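Local atomic coordinates of 2-oxoglutarate carboxylase small subunit (Hydrogenobacter thermophilus, PDB entry 7KCT), a protein that is the small (beta) subunit of a carboxylase, a biotin carboxylase-family protein with an ATP-grasp domain, modelled with ADP, bicarbonate and magnesium. Residues 36-41 / 56-61; 22-27 / 47-52; 11-16 / 79-84; 109-114 / 319-324. One frame throughout, in Å; residues are numbered along the deposited sequence.

Contact 1 (36-41 / 56-61); sequences QTVAIY and EAYMIG
Glu56 OE2 is gripped twice: Lys13 NZ makes a salt bridge to it, and a water donates to it. The same water donates to Thr37 O, backing up a weak bond of 3.3 Å from Glu56 N to that carbonyl. Through its anti lone pair, Glu56 OE1 takes the hydroxyl of Tyr58 OH at 2.7 Å, in the plane of the tyrosine ring. With CG in the crowded position between backbone N and carbonyl carbon (chi1 65°), the extended Glu56 chain lies alongside Val38, with OE2 3.6 Å from Val38 CG2.

Beneath this runs the parallel pairing of a beta-alpha-beta unit, strand 36-41, helix 49-53 and strand 56-59. Ala39 works both ways: its N reaches Glu56 O at 2.8 Å, nearly straight and in the carbonyl plane, while Tyr58 N meets Ala39 O from above the plane. Tyr41 continues the ladder to Tyr58 O and Ile60 N. On the face of Ala39 and Ala57, the Tyr41 ring folds back over Met59, whose CB sits 4.0 Å from the ring centroid in a CH-pi contact. With ammonium, phenol and water all turned to it, the Glu56 carboxylate probably stays ionised.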
loop_
_atom_site.group_PDB
_atom_site.type_symbol
_atom_site.label_atom_id
_atom_site.label_comp_id
_atom_site.label_asym_id
_atom_site.label_seq_id
_atom_site.Cartn_x
_atom_site.Cartn_y
_atom_site.Cartn_z
ATOM N N GLN A 36 -2.134 -18.111 15.618
ATOM C CA GLN A 36 -2.891 -17.363 16.615
ATOM C C GLN A 36 -1.972 -16.384 17.319
ATOM O O GLN A 36 -0.792 -16.668 17.526
ATOM C CB GLN A 36 -3.494 -18.337 17.638
ATOM C CG GLN A 36 -4.511 -19.270 16.951
ATOM C CD GLN A 36 -4.902 -20.477 17.755
ATOM O OE1 GLN A 36 -4.476 -20.648 18.887
ATOM N NE2 GLN A 36 -5.753 -21.325 17.174
ATOM N N THR A 37 -2.518 -15.256 17.749
ATOM C CA THR A 37 -1.682 -14.190 18.295
ATOM C C THR A 37 -2.166 -13.798 19.690
ATOM O O THR A 37 -3.371 -13.845 20.000
ATOM C CB THR A 37 -1.695 -12.927 17.419
ATOM O OG1 THR A 37 -3.052 -12.484 17.300
ATOM C CG2 THR A 37 -1.107 -13.177 16.030
ATOM N N VAL A 38 -1.208 -13.377 20.512
ATOM C CA VAL A 38 -1.413 -12.944 21.885
ATOM C C VAL A 38 -0.828 -11.560 22.007
ATOM O O VAL A 38 0.352 -11.362 21.679
ATOM C CB VAL A 38 -0.712 -13.858 22.912
ATOM C CG1 VAL A 38 -1.015 -13.408 24.323
ATOM C CG2 VAL A 38 -1.108 -15.334 22.751
ATOM N N ALA A 39 -1.626 -10.609 22.483
ATOM C CA ALA A 39 -1.121 -9.266 22.746
ATOM C C ALA A 39 -1.021 -8.988 24.243
ATOM O O ALA A 39 -1.689 -9.621 25.071
ATOM C CB ALA A 39 -2.018 -8.227 22.054
ATOM N N ILE A 40 -0.160 -8.027 24.595
ATOM C CA ILE A 40 -0.079 -7.548 25.978
ATOM C C ILE A 40 -0.273 -6.043 25.950
ATOM O O ILE A 40 0.038 -5.388 24.952
ATOM C CB ILE A 40 1.259 -7.912 26.677
ATOM C CG1 ILE A 40 2.472 -7.382 25.899
ATOM C CG2 ILE A 40 1.373 -9.418 26.884
ATOM C CD1 ILE A 40 3.831 -7.560 26.607
ATOM N N TYR A 41 -0.791 -5.483 27.048
ATOM C CA TYR A 41 -1.012 -4.055 27.048
ATOM C C TYR A 41 -1.130 -3.525 28.460
ATOM O O TYR A 41 -1.395 -4.268 29.408
ATOM C CB TYR A 41 -2.272 -3.648 26.243
ATOM C CG TYR A 41 -3.572 -4.168 26.790
ATOM C CD1 TYR A 41 -3.945 -5.488 26.605
ATOM C CD2 TYR A 41 -4.459 -3.323 27.462
ATOM C CE1 TYR A 41 -5.124 -5.977 27.117
ATOM C CE2 TYR A 41 -5.658 -3.804 27.967
ATOM C CZ TYR A 41 -5.960 -5.129 27.807
ATOM O OH TYR A 41 -7.128 -5.616 28.260
ATOM N N GLU A 56 -6.204 -12.766 21.312
ATOM C CA GLU A 56 -6.412 -12.608 22.754
ATOM C C GLU A 56 -5.414 -11.597 23.275
ATOM O O GLU A 56 -4.329 -11.446 22.716
ATOM C CB GLU A 56 -6.254 -13.943 23.489
ATOM C CG GLU A 56 -4.890 -14.552 23.458
ATOM C CD GLU A 56 -4.823 -16.038 23.873
ATOM O OE1 GLU A 56 -5.140 -16.372 25.032
ATOM O OE2 GLU A 56 -4.373 -16.869 23.050
ATOM N N ALA A 57 -5.783 -10.888 24.334
ATOM C CA ALA A 57 -4.871 -9.869 24.840
ATOM C C ALA A 57 -5.011 -9.796 26.345
ATOM O O ALA A 57 -6.102 -10.043 26.886
ATOM C CB ALA A 57 -5.099 -8.499 24.203
ATOM N N TYR A 58 -3.888 -9.485 27.011
ATOM C CA TYR A 58 -3.749 -9.519 28.478
ATOM C C TYR A 58 -3.231 -8.187 29.002
ATOM O O TYR A 58 -2.122 -7.785 28.641
ATOM C CB TYR A 58 -2.793 -10.653 28.925
ATOM C CG TYR A 58 -3.411 -11.964 28.613
ATOM C CD1 TYR A 58 -4.328 -12.552 29.494
ATOM C CD2 TYR A 58 -3.208 -12.549 27.384
ATOM C CE1 TYR A 58 -4.986 -13.740 29.163
ATOM C CE2 TYR A 58 -3.885 -13.733 27.038
ATOM C CZ TYR A 58 -4.766 -14.309 27.925
ATOM O OH TYR A 58 -5.389 -15.490 27.584
ATOM N N MET A 59 -3.965 -7.590 29.954
ATOM C CA MET A 59 -3.550 -6.346 30.591
ATOM C C MET A 59 -2.584 -6.720 31.699
ATOM O O MET A 59 -3.011 -7.418 32.611
ATOM C CB MET A 59 -4.756 -5.623 31.206
ATOM C CG MET A 59 -4.388 -4.288 31.775
ATOM S SD MET A 59 -5.626 -3.554 32.855
ATOM C CE MET A 59 -7.074 -3.105 31.856
ATOM N N ILE A 60 -1.325 -6.273 31.643
ATOM C CA ILE A 60 -0.321 -6.613 32.656
ATOM C C ILE A 60 0.512 -5.376 32.961
ATOM O O ILE A 60 0.461 -4.382 32.234
ATOM C CB ILE A 60 0.606 -7.775 32.208
ATOM C CG1 ILE A 60 1.392 -7.371 30.976
ATOM C CG2 ILE A 60 -0.178 -9.021 31.926
ATOM C CD1 ILE A 60 2.441 -8.382 30.539
ATOM N N GLY A 61 1.302 -5.459 34.017
ATOM C CA GLY A 61 2.324 -4.491 34.376
ATOM C C GLY A 61 1.845 -3.518 35.437
ATOM O O GLY A 61 0.661 -3.183 35.528
HETATM O O HOH W 1 -4.225 -16.526 20.466
HETATM O O HOH W 2 -6.811 -8.292 30.306
#

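Contact 2 (22-27 / 47-52); sequences IACRVI and TARHVK
Two helical turns meet here at close range, the CA atoms of Cys24 and His50 being 5.3 Å apart. Residues 22-27 belong to the body of helix 20-32, whereas 47-52 hold the start of the short helix 49-53, with Ala48 at its N-cap and Lys52 N bonded back to Ala48 O. The two helices follow strands 13-16 and 36-41 of the parallel sheet in the N-terminal domain; Ala23 and Ile27 pack on Val16, His50 on Ala39 and Tyr41. No hydrogen bond joins the two segments.

His50 is the central piece. Its CB rests against Ala23 CB at 3.7 Å, and from there the imidazole leaves by the crowded position between backbone N and carbonyl carbon (chi1 74°). Val51 CG2 lies over one face of that ring, near the rim. Cys24 SG comes in beside the helix start, 3.8 Å from His50 N and 3.9 Å from Arg49 CG. One turn later, Ile27 extends its CD1 to within 3.5 Å of His50 O, crossing His50 obliquely.

The polar ends find partners beyond the two helices. His50 NE2 is hydrogen-bonded to Ile40 O, while Arg49 bends away to a salt bridge with Glu419 and a cation-pi contact with Tyr367, both of the second subunit. Since a carbonyl can only accept, His50 NE2 probably carries a proton, so an uncharged ring protonated there would suffice for this buried site.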
loop_
_atom_site.group_PDB
_atom_site.type_symbol
_atom_site.label_atom_id
_atom_site.label_comp_id
_atom_site.label_asym_id
_atom_site.label_seq_id
_atom_site.Cartn_x
_atom_site.Cartn_y
_atom_site.Cartn_z
ATOM N N ILE A 22 4.544 -1.726 15.367
ATOM C CA ILE A 22 5.325 -2.947 15.160
ATOM C C ILE A 22 4.537 -4.151 15.672
ATOM O O ILE A 22 4.632 -5.248 15.114
ATOM C CB ILE A 22 6.720 -2.792 15.812
ATOM C CG1 ILE A 22 7.621 -3.966 15.463
ATOM C CG2 ILE A 22 6.657 -2.706 17.353
ATOM C CD1 ILE A 22 7.895 -4.163 13.976
ATOM N N ALA A 23 3.752 -3.985 16.735
ATOM C CA ALA A 23 2.958 -5.122 17.167
ATOM C C ALA A 23 1.928 -5.455 16.090
ATOM O O ALA A 23 1.744 -6.636 15.755
ATOM C CB ALA A 23 2.317 -4.858 18.533
ATOM N N CYS A 24 1.356 -4.429 15.436
ATOM C CA CYS A 24 0.419 -4.688 14.345
ATOM C C CYS A 24 1.096 -5.364 13.166
ATOM O O CYS A 24 0.533 -6.297 12.574
ATOM C CB CYS A 24 -0.269 -3.392 13.905
ATOM S SG CYS A 24 -1.367 -2.703 15.204
ATOM N N ARG A 25 2.294 -4.913 12.816
ATOM C CA ARG A 25 3.082 -5.510 11.737
ATOM C C ARG A 25 3.359 -6.982 11.982
ATOM O O ARG A 25 3.256 -7.814 11.065
ATOM C CB ARG A 25 4.390 -4.713 11.608
ATOM C CG ARG A 25 5.443 -5.390 10.753
ATOM C CD ARG A 25 5.126 -5.195 9.288
ATOM N NE ARG A 25 6.073 -5.816 8.367
ATOM C CZ ARG A 25 5.926 -7.014 7.832
ATOM N NH1 ARG A 25 4.878 -7.773 8.156
ATOM N NH2 ARG A 25 6.831 -7.436 6.947
ATOM N N VAL A 26 3.741 -7.331 13.200
ATOM C CA VAL A 26 3.976 -8.732 13.511
ATOM C C VAL A 26 2.669 -9.524 13.515
ATOM O O VAL A 26 2.614 -10.654 13.015
ATOM C CB VAL A 26 4.720 -8.837 14.857
ATOM C CG1 VAL A 26 4.808 -10.282 15.320
ATOM C CG2 VAL A 26 6.147 -8.192 14.736
ATOM N N ILE A 27 1.614 -8.977 14.133
ATOM C CA ILE A 27 0.323 -9.659 14.152
ATOM C C ILE A 27 -0.145 -9.975 12.748
ATOM O O ILE A 27 -0.672 -11.061 12.490
ATOM C CB ILE A 27 -0.750 -8.862 14.918
ATOM C CG1 ILE A 27 -0.425 -8.899 16.386
ATOM C CG2 ILE A 27 -2.154 -9.476 14.643
ATOM C CD1 ILE A 27 -1.117 -7.896 17.220
ATOM N N THR A 47 -7.756 0.580 24.516
ATOM C CA THR A 47 -8.342 0.654 23.195
ATOM C C THR A 47 -7.297 0.513 22.086
ATOM O O THR A 47 -7.631 0.748 20.937
ATOM C CB THR A 47 -9.081 1.985 22.996
ATOM O OG1 THR A 47 -8.134 3.064 23.086
ATOM C CG2 THR A 47 -10.136 2.199 24.055
ATOM N N ALA A 48 -6.084 0.081 22.394
ATOM C CA ALA A 48 -5.020 0.009 21.393
ATOM C C ALA A 48 -5.415 -0.899 20.233
ATOM O O ALA A 48 -6.083 -1.923 20.416
ATOM C CB ALA A 48 -3.725 -0.519 22.003
ATOM N N ARG A 49 -4.972 -0.515 19.040
ATOM C CA ARG A 49 -5.245 -1.302 17.840
ATOM C C ARG A 49 -4.615 -2.696 17.889
ATOM O O ARG A 49 -5.228 -3.670 17.426
ATOM C CB ARG A 49 -4.759 -0.521 16.627
ATOM C CG ARG A 49 -4.970 -1.240 15.346
ATOM C CD ARG A 49 -6.426 -1.591 15.104
ATOM N NE ARG A 49 -7.345 -0.498 15.443
ATOM C CZ ARG A 49 -8.683 -0.585 15.440
ATOM N NH1 ARG A 49 -9.319 -1.729 15.156
ATOM N NH2 ARG A 49 -9.397 0.474 15.796
ATOM N N HIS A 50 -3.390 -2.832 18.448
ATOM C CA HIS A 50 -2.792 -4.162 18.498
ATOM C C HIS A 50 -3.588 -5.105 19.385
ATOM O O HIS A 50 -3.631 -6.298 19.109
ATOM C CB HIS A 50 -1.324 -4.097 18.951
ATOM C CG HIS A 50 -1.091 -3.810 20.417
ATOM N ND1 HIS A 50 -1.129 -2.542 20.956
ATOM C CD2 HIS A 50 -0.692 -4.622 21.418
ATOM C CE1 HIS A 50 -0.810 -2.596 22.237
ATOM N NE2 HIS A 50 -0.496 -3.844 22.525
ATOM N N VAL A 51 -4.245 -4.572 20.429
ATOM C CA VAL A 51 -5.147 -5.356 21.280
ATOM C C VAL A 51 -6.391 -5.809 20.512
ATOM O O VAL A 51 -6.839 -6.939 20.682
ATOM C CB VAL A 51 -5.515 -4.557 22.549
ATOM C CG1 VAL A 51 -6.652 -5.270 23.404
ATOM C CG2 VAL A 51 -4.241 -4.277 23.364
ATOM N N LYS A 52 -6.963 -4.951 19.654
ATOM C CA LYS A 52 -8.122 -5.373 18.860
ATOM C C LYS A 52 -7.752 -6.418 17.805
ATOM O O LYS A 52 -8.530 -7.350 17.542
ATOM C CB LYS A 52 -8.764 -4.156 18.196
ATOM C CG LYS A 52 -9.592 -3.301 19.148
ATOM C CD LYS A 52 -9.786 -1.862 18.615
ATOM C CE LYS A 52 -10.936 -1.138 19.345
ATOM N NZ LYS A 52 -12.295 -1.557 18.740
#

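Contact 3 (11-16 / 79-84); sequences FKKVLV and LEVGAE
The N-terminal domain of the biotin carboxylase family has a Rossmann-like parallel sheet, and this contact joins its central strand, 13-16, to the turn that brings helix 71-81 back toward the sheet. The helix closes in a Schellman motif, where Gly82 takes up positive phi (72°) and sends the chain toward strand 85-87, the next neighbour of 13-16. Glu84 N already bonds to Lys13 O, at 3.0 Å and from above the carbonyl plane, and Leu15 carries the pairing on with Ala85 and His87.

Lys13 stretches across the helix end. Its CG is anti to the backbone N (chi1 -177°), and the chain passes Ala83 before bending at chi3. NZ then reaches Val81 O at 3.0 Å, in the carbonyl plane, so the carbonyl just before Gly82 receives an ammonium. The stronger partner of NZ is Glu56 on strand 56-59, a salt bridge that leaves the lysine shared between Glu56 and the Val81 carbonyl. Val81 CG2 stands near the bend, 4.2 Å from Lys13 CD. Deeper in, Ala83 CB meets Leu15 CB at 4.0 Å; Leu15 itself packs on Ile74, Leu77 and Ala78 of the same helix.

At the other end, Glu84 turns its extended chain back past Phe11, the two side chains running in opposite directions and the ring and carboxylate planes 70° apart. Glu84 CB lies 4.0 Å from Phe11 CD1. The carboxylate fastens the chain just ahead of the strand: Lys12 N donates to Glu84 OE1 at 2.8 Å, approaching from above the carboxylate plane.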
loop_
_atom_site.group_PDB
_atom_site.type_symbol
_atom_site.label_atom_id
_atom_site.label_comp_id
_atom_site.label_asym_id
_atom_site.label_seq_id
_atom_site.Cartn_x
_atom_site.Cartn_y
_atom_site.Cartn_z
ATOM N N PHE A 11 4.599 -22.518 14.296
ATOM C CA PHE A 11 4.004 -22.295 15.598
ATOM C C PHE A 11 2.474 -22.207 15.526
ATOM O O PHE A 11 1.936 -21.696 14.591
ATOM C CB PHE A 11 4.487 -20.974 16.185
ATOM C CG PHE A 11 5.956 -20.794 16.162
ATOM C CD1 PHE A 11 6.751 -21.583 16.905
ATOM C CD2 PHE A 11 6.515 -19.833 15.399
ATOM C CE1 PHE A 11 8.092 -21.420 16.903
ATOM C CE2 PHE A 11 7.857 -19.665 15.377
ATOM C CZ PHE A 11 8.654 -20.459 16.130
ATOM N N LYS A 12 1.786 -22.704 16.526
ATOM C CA LYS A 12 0.371 -22.579 16.578
ATOM C C LYS A 12 0.024 -21.239 17.182
ATOM O O LYS A 12 -0.958 -20.686 16.840
ATOM C CB LYS A 12 -0.238 -23.658 17.441
ATOM C CG LYS A 12 -0.467 -24.985 16.764
ATOM C CD LYS A 12 -0.562 -26.073 17.818
ATOM C CE LYS A 12 -0.592 -27.471 17.233
ATOM N NZ LYS A 12 -1.873 -28.131 17.558
ATOM N N LYS A 13 0.836 -20.731 18.087
ATOM C CA LYS A 13 0.531 -19.476 18.737
ATOM C C LYS A 13 1.799 -18.650 19.051
ATOM O O LYS A 13 2.758 -19.197 19.500
ATOM C CB LYS A 13 -0.243 -19.739 20.017
ATOM C CG LYS A 13 -0.690 -18.504 20.754
ATOM C CD LYS A 13 -1.416 -18.810 22.036
ATOM C CE LYS A 13 -2.702 -19.540 21.774
ATOM N NZ LYS A 13 -3.553 -19.583 22.957
ATOM N N VAL A 14 1.772 -17.345 18.777
ATOM C CA VAL A 14 2.902 -16.449 19.020
ATOM C C VAL A 14 2.405 -15.311 19.904
ATOM O O VAL A 14 1.360 -14.700 19.614
ATOM C CB VAL A 14 3.486 -15.882 17.709
ATOM C CG1 VAL A 14 4.517 -14.758 17.975
ATOM C CG2 VAL A 14 4.046 -16.963 16.877
ATOM N N LEU A 15 3.168 -15.003 20.945
ATOM C CA LEU A 15 2.987 -13.804 21.759
ATOM C C LEU A 15 3.896 -12.672 21.242
ATOM O O LEU A 15 5.100 -12.872 20.988
ATOM C CB LEU A 15 3.271 -14.154 23.209
ATOM C CG LEU A 15 3.019 -13.073 24.270
ATOM C CD1 LEU A 15 2.769 -13.596 25.696
ATOM C CD2 LEU A 15 4.132 -12.020 24.346
ATOM N N VAL A 16 3.301 -11.490 21.054
ATOM C CA VAL A 16 3.981 -10.308 20.533
ATOM C C VAL A 16 4.269 -9.429 21.741
ATOM O O VAL A 16 3.342 -8.898 22.355
ATOM C CB VAL A 16 3.093 -9.589 19.512
ATOM C CG1 VAL A 16 3.794 -8.401 18.988
ATOM C CG2 VAL A 16 2.661 -10.570 18.381
ATOM N N LEU A 79 3.863 -19.125 28.671
ATOM C CA LEU A 79 3.643 -20.500 29.109
ATOM C C LEU A 79 2.175 -20.768 29.477
ATOM O O LEU A 79 1.627 -21.816 29.114
ATOM C CB LEU A 79 4.562 -20.828 30.284
ATOM C CG LEU A 79 6.068 -20.933 30.027
ATOM C CD1 LEU A 79 6.800 -21.108 31.383
ATOM C CD2 LEU A 79 6.341 -22.069 29.054
ATOM N N GLU A 80 1.538 -19.851 30.210
ATOM C CA GLU A 80 0.156 -20.051 30.678
ATOM C C GLU A 80 -0.849 -20.176 29.531
ATOM O O GLU A 80 -1.868 -20.873 29.662
ATOM C CB GLU A 80 -0.272 -18.880 31.597
ATOM C CG GLU A 80 0.523 -18.778 32.929
ATOM C CD GLU A 80 0.568 -17.359 33.549
ATOM O OE1 GLU A 80 -0.055 -16.403 33.025
ATOM O OE2 GLU A 80 1.264 -17.199 34.580
ATOM N N VAL A 81 -0.653 -19.440 28.435
ATOM C CA VAL A 81 -1.612 -19.487 27.328
ATOM C C VAL A 81 -1.194 -20.438 26.222
ATOM O O VAL A 81 -1.884 -20.534 25.205
ATOM C CB VAL A 81 -1.876 -18.082 26.746
ATOM C CG1 VAL A 81 -2.250 -17.101 27.854
ATOM C CG2 VAL A 81 -0.698 -17.567 25.972
ATOM N N GLY A 82 -0.085 -21.136 26.381
ATOM C CA GLY A 82 0.401 -22.029 25.353
ATOM C C GLY A 82 0.995 -21.391 24.107
ATOM O O GLY A 82 0.971 -22.017 23.044
ATOM N N ALA A 83 1.541 -20.166 24.204
ATOM C CA ALA A 83 2.309 -19.603 23.102
ATOM C C ALA A 83 3.636 -20.344 22.990
ATOM O O ALA A 83 4.340 -20.515 23.983
ATOM C CB ALA A 83 2.563 -18.096 23.298
ATOM N N GLU A 84 4.007 -20.737 21.776
ATOM C CA GLU A 84 5.241 -21.474 21.562
ATOM C C GLU A 84 6.430 -20.562 21.280
ATOM O O GLU A 84 7.580 -21.025 21.321
ATOM C CB GLU A 84 5.024 -22.489 20.420
ATOM C CG GLU A 84 3.749 -23.380 20.671
ATOM C CD GLU A 84 3.330 -24.294 19.503
ATOM O OE1 GLU A 84 3.541 -23.920 18.335
ATOM O OE2 GLU A 84 2.753 -25.382 19.767
#

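Contact 4 (109-114 / 319-324); sequences TFIGPH and WQIRIA
Trp319 carries Arg322 CD on one face of its indole, 3.8 Å above the plane and toward the rim, on a side of the helix turned from residues 109-114. The Phe110 ring likewise points off, against Ala100 and Cys103 of helix 97-105. The His114 ring caps the following helix, its ND1 bonded to Lys116 N. With the rings engaged in these directions, the contact itself is made by aliphatic groups, and no hydrogen bond crosses it.

Ile111 does most of the work, lying over one turn of helix 316-324. Its first torsion (chi1 -62°) sets CG1 anti to the carbonyl carbon and CG2 anti to the backbone N, so that the branches spread over different residues. CG1 presses on Ala324 CB at 3.7 Å. CG2 sits beside the backbone, 3.7 Å from Gln320 O, the carbonyl that accepts from Ala324 N inside the helix. At the tip, Ile111 CD1 touches Ile321 CG1 at 4.2 Å. Thr109 adds its methyl: CG2, anti to the backbone N, comes 3.6 Å from Ala324 O, which Lys225 NZ hydrogen-bonds. Of the Gln320 side chain it is CB that meets Ile111, 3.9 Å from Ile111 CG2; the amide goes onward, where OE1 is hydrogen-bonded to His87 NE2.

The contact thus lays helix 316-324, of the ATP-grasp part of the chain, against an edge strand, 109-110, of the N-terminal parallel sheet. Strand 85-87 pairs with 109-110 and puts Ala85 and His87 against Ile111, while Ser278 and Ala279 of strand 278-286 touch Gln320.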
loop_
_atom_site.group_PDB
_atom_site.type_symbol
_atom_site.label_atom_id
_atom_site.label_comp_id
_atom_site.label_asym_id
_atom_site.label_seq_id
_atom_site.Cartn_x
_atom_site.Cartn_y
_atom_site.Cartn_z
ATOM N N THR A 109 10.345 -20.307 22.148
ATOM C CA THR A 109 11.254 -19.869 21.085
ATOM C C THR A 109 11.264 -18.326 21.002
ATOM O O THR A 109 10.231 -17.684 20.741
ATOM C CB THR A 109 10.859 -20.501 19.744
ATOM O OG1 THR A 109 10.922 -21.932 19.819
ATOM C CG2 THR A 109 11.790 -20.095 18.605
ATOM N N PHE A 110 12.428 -17.732 21.248
ATOM C CA PHE A 110 12.657 -16.297 21.020
ATOM C C PHE A 110 12.858 -16.072 19.517
ATOM O O PHE A 110 13.745 -16.692 18.919
ATOM C CB PHE A 110 13.869 -15.847 21.852
ATOM C CG PHE A 110 14.166 -14.362 21.776
ATOM C CD1 PHE A 110 13.485 -13.485 22.585
ATOM C CD2 PHE A 110 15.152 -13.860 20.920
ATOM C CE1 PHE A 110 13.746 -12.123 22.534
ATOM C CE2 PHE A 110 15.406 -12.482 20.846
ATOM C CZ PHE A 110 14.700 -11.623 21.637
ATOM N N ILE A 111 12.039 -15.208 18.897
ATOM C CA ILE A 111 12.122 -14.921 17.452
ATOM C C ILE A 111 13.150 -13.800 17.286
ATOM O O ILE A 111 12.837 -12.592 17.346
ATOM C CB ILE A 111 10.752 -14.566 16.859
ATOM C CG1 ILE A 111 9.798 -15.761 17.017
ATOM C CG2 ILE A 111 10.870 -14.143 15.396
ATOM C CD1 ILE A 111 8.328 -15.422 16.747
ATOM N N GLY A 112 14.391 -14.203 17.068
ATOM C CA GLY A 112 15.539 -13.326 17.119
ATOM C C GLY A 112 16.797 -14.176 17.081
ATOM O O GLY A 112 16.721 -15.396 16.906
ATOM N N PRO A 113 17.976 -13.558 17.166
ATOM C CA PRO A 113 19.222 -14.337 17.092
ATOM C C PRO A 113 19.466 -15.000 18.448
ATOM O O PRO A 113 18.804 -14.711 19.437
ATOM C CB PRO A 113 20.292 -13.284 16.719
ATOM C CG PRO A 113 19.767 -12.000 17.280
ATOM C CD PRO A 113 18.224 -12.101 17.188
ATOM N N HIS A 114 20.426 -15.909 18.495
ATOM C CA HIS A 114 20.744 -16.538 19.772
ATOM C C HIS A 114 21.065 -15.520 20.855
ATOM O O HIS A 114 21.735 -14.512 20.616
ATOM C CB HIS A 114 21.914 -17.509 19.570
ATOM C CG HIS A 114 22.057 -18.489 20.678
ATOM N ND1 HIS A 114 22.679 -18.169 21.860
ATOM C CD2 HIS A 114 21.484 -19.695 20.870
ATOM C CE1 HIS A 114 22.606 -19.198 22.683
ATOM N NE2 HIS A 114 21.851 -20.122 22.122
ATOM N N TRP A 319 9.767 -13.846 7.426
ATOM C CA TRP A 319 10.945 -14.717 7.430
ATOM C C TRP A 319 11.509 -14.878 8.834
ATOM O O TRP A 319 11.935 -15.982 9.202
ATOM C CB TRP A 319 12.035 -14.199 6.442
ATOM C CG TRP A 319 11.757 -14.776 5.100
ATOM C CD1 TRP A 319 11.312 -14.113 3.987
ATOM C CD2 TRP A 319 11.825 -16.169 4.734
ATOM N NE1 TRP A 319 11.071 -15.006 2.979
ATOM C CE2 TRP A 319 11.417 -16.266 3.394
ATOM C CE3 TRP A 319 12.233 -17.334 5.404
ATOM C CZ2 TRP A 319 11.376 -17.492 2.707
ATOM C CZ3 TRP A 319 12.206 -18.540 4.722
ATOM C CH2 TRP A 319 11.775 -18.611 3.390
ATOM N N GLN A 320 11.533 -13.814 9.644
ATOM C CA GLN A 320 11.919 -13.999 11.034
ATOM C C GLN A 320 11.159 -15.176 11.636
ATOM O O GLN A 320 11.731 -16.034 12.305
ATOM C CB GLN A 320 11.659 -12.728 11.848
ATOM C CG GLN A 320 12.755 -11.651 11.852
ATOM C CD GLN A 320 12.359 -10.484 12.722
ATOM O OE1 GLN A 320 11.312 -9.844 12.499
ATOM N NE2 GLN A 320 13.120 -10.262 13.775
ATOM N N ILE A 321 9.845 -15.199 11.433
ATOM C CA ILE A 321 9.009 -16.181 12.103
ATOM C C ILE A 321 9.263 -17.570 11.543
ATOM O O ILE A 321 9.361 -18.534 12.287
ATOM C CB ILE A 321 7.531 -15.782 11.964
ATOM C CG1 ILE A 321 7.286 -14.481 12.739
ATOM C CG2 ILE A 321 6.640 -16.893 12.526
ATOM C CD1 ILE A 321 6.051 -13.772 12.342
ATOM N N ARG A 322 9.395 -17.691 10.232
ATOM C CA ARG A 322 9.707 -18.971 9.624
ATOM C C ARG A 322 11.068 -19.501 10.066
ATOM O O ARG A 322 11.240 -20.715 10.244
ATOM C CB ARG A 322 9.694 -18.831 8.116
ATOM C CG ARG A 322 8.360 -18.728 7.475
ATOM C CD ARG A 322 8.521 -18.358 5.983
ATOM N NE ARG A 322 7.285 -18.682 5.335
ATOM C CZ ARG A 322 6.666 -17.932 4.433
ATOM N NH1 ARG A 322 7.184 -16.769 4.022
ATOM N NH2 ARG A 322 5.496 -18.355 3.952
ATOM N N ILE A 323 12.075 -18.623 10.105
ATOM C CA ILE A 323 13.415 -18.996 10.531
ATOM C C ILE A 323 13.386 -19.502 11.955
ATOM O O ILE A 323 14.021 -20.501 12.287
ATOM C CB ILE A 323 14.368 -17.787 10.385
ATOM C CG1 ILE A 323 14.825 -17.582 8.966
ATOM C CG2 ILE A 323 15.577 -17.919 11.283
ATOM C CD1 ILE A 323 15.359 -16.165 8.732
ATOM N N ALA A 324 12.630 -18.830 12.823
ATOM C CA ALA A 324 12.574 -19.245 14.218
ATOM C C ALA A 324 11.908 -20.616 14.368
ATOM O O ALA A 324 12.260 -21.373 15.275
ATOM C CB ALA A 324 11.824 -18.204 15.048
#

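Overall arrangement
From the N terminus, strand 13-16 leads into helix 20-32, strand 36-41, helix 49-53 and strand 56-59, then helix 71-81. Contact 3 closes the widest loop of this region, from 11-16 to 79-84, and contacts 1 and 2 are nested within it. Those two cross, because 36-41 falls between 22-27 and 47-52, while 47-52 falls between 36-41 and 56-61. Contact 4 comes later in series and spans about two hundred residues from 109-114 to 319-324. Contacts 1, 3 and 4 all reach the same parallel sheet, and contact 2 packs the helices following its strands. Contact 4 ties this sheet to the ATP-grasp region, and meets contact 3 through Phe11 and Glu84.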